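Local coordinates for glycerol Dehydrogenase (Unidentified, PDB 5XN8) that catalyses the NAD-dependent oxidation of glycerol to dihydroxyacetone, a metal-dependent reaction of the iron-containing alcohol dehydrogenase family, at the interface of chains A and B. Residues are numbered along the deposited sequence; one frame, centred on the assembly and turned at random. Chains: chain A/B, Glycerol Dehydrogenase.

The interface of chains A and B. Residues chain A 3, 183, 197; chain B 228, 231-232.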
# COMPACT_ATOMS: atom_id res chain seq x y z
N LYS A 3 -17.40 31.16 -13.01
CA LYS A 3 -16.34 30.31 -13.56
C LYS A 3 -16.45 30.38 -15.07
O LYS A 3 -17.55 30.33 -15.61
CB LYS A 3 -16.47 28.87 -13.07
CG LYS A 3 -16.31 28.69 -11.57
CD LYS A 3 -16.66 27.27 -11.14
CE LYS A 3 -16.19 27.00 -9.72
NZ LYS A 3 -16.59 25.63 -9.28
N TYR A 183 -5.61 28.84 -9.02
CA TYR A 183 -6.76 28.15 -8.40
C TYR A 183 -6.74 28.33 -6.88
O TYR A 183 -7.76 28.71 -6.29
CB TYR A 183 -6.74 26.67 -8.77
CG TYR A 183 -7.91 25.85 -8.27
CD1 TYR A 183 -9.18 26.02 -8.81
CD2 TYR A 183 -7.74 24.89 -7.28
CE1 TYR A 183 -10.26 25.26 -8.36
CE2 TYR A 183 -8.80 24.12 -6.82
CZ TYR A 183 -10.06 24.31 -7.36
OH TYR A 183 -11.11 23.55 -6.90
N GLU A 197 -13.17 23.33 -13.07
CA GLU A 197 -12.41 22.11 -12.81
C GLU A 197 -11.87 21.52 -14.11
O GLU A 197 -10.76 20.97 -14.11
CB GLU A 197 -13.25 21.06 -12.08
CG GLU A 197 -13.72 21.47 -10.69
CD GLU A 197 -12.58 21.92 -9.78
OE1 GLU A 197 -11.54 21.25 -9.76
OE2 GLU A 197 -12.75 22.93 -9.07
N ASP B 228 -20.84 24.57 -3.45
CA ASP B 228 -19.80 24.31 -4.47
C ASP B 228 -19.86 22.87 -4.99
O ASP B 228 -19.31 22.59 -6.03
CB ASP B 228 -18.38 24.66 -4.00
CG ASP B 228 -17.50 25.22 -5.16
OD1 ASP B 228 -17.72 26.37 -5.57
OD2 ASP B 228 -16.60 24.54 -5.66
N GLU B 231 -22.19 23.26 -7.86
CA GLU B 231 -21.45 23.92 -8.94
C GLU B 231 -20.61 22.89 -9.70
O GLU B 231 -20.58 22.93 -10.92
CB GLU B 231 -20.53 25.02 -8.39
CG GLU B 231 -21.25 26.22 -7.77
CD GLU B 231 -21.67 27.31 -8.74
OE1 GLU B 231 -21.08 27.42 -9.83
OE2 GLU B 231 -22.60 28.07 -8.39
N ARG B 232 -19.97 21.96 -8.98
CA ARG B 232 -19.17 20.90 -9.59
C ARG B 232 -20.03 19.94 -10.41
O ARG B 232 -19.62 19.51 -11.49
CB ARG B 232 -18.38 20.09 -8.55
CG ARG B 232 -17.41 20.86 -7.66
CD ARG B 232 -16.21 21.40 -8.40
NE ARG B 232 -15.40 22.25 -7.51
CZ ARG B 232 -14.53 21.83 -6.59
NH1 ARG B 232 -14.30 20.53 -6.39
NH2 ARG B 232 -13.86 22.71 -5.86
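With its chain bent at the second torsion (chi2 -69°) and straight again at the third, B:Arg232 swings its guanidinium from helix 228-247 of one subunit toward A:Glu197, whose own bend (chi2 -54°) turns its carboxylate to meet it across the subunit boundary. The pair illustrates how a salt bridge can form face-on, without the paired hydrogen bonds of an end-on arginine-carboxylate match. A:Glu197 OE2 sits 3.0 Å above the guanidinium plane, offset toward its rim, and the two flat groups are tilted 38° apart. The carboxylate oxygen OE2 lies 3.2 Å from B:Arg232 NE, yet the N-H points away from it, so the attraction is ionic and not a hydrogen bond. Next to the charged groups the aliphatic parts also touch, A:Glu197 CG packing 3.4 Å from B:Arg232 CD.

A:Tyr183, on helix 162-185, does two jobs. Its phenolic OH donates to A:Glu197 OE2 at 2.8 Å, using the syn lone pair of that oxygen, and so helps to fix the rotation of the carboxylate. The same hydroxyl stands over the same guanidinium face as OE2, 3.1 Å from B:Arg232 NH2, so any hydrogen bond it accepts there is bent and weak and the contact is largely electrostatic.

On the other flank, the extended A:Lys3, from strand 3-6, brings its ammonium toward the carboxylate of B:Asp228: A:Lys3 NZ is 3.8 Å from B:Asp228 OD2, a loose salt bridge. B:Asp228, at the start of helix 228-247, also pairs with B:Arg232 within its own subunit, so positive and negative groups alternate from A:Lys3 to A:Glu197; this alternation probably steadies the charges of all four. The two-fold relation between the chains repeats the patch with the roles exchanged, although these contacts alone do not establish the biological assembly. Within chain B, the aspartate OD2 stands 3.2 Å from B:Arg232 NE.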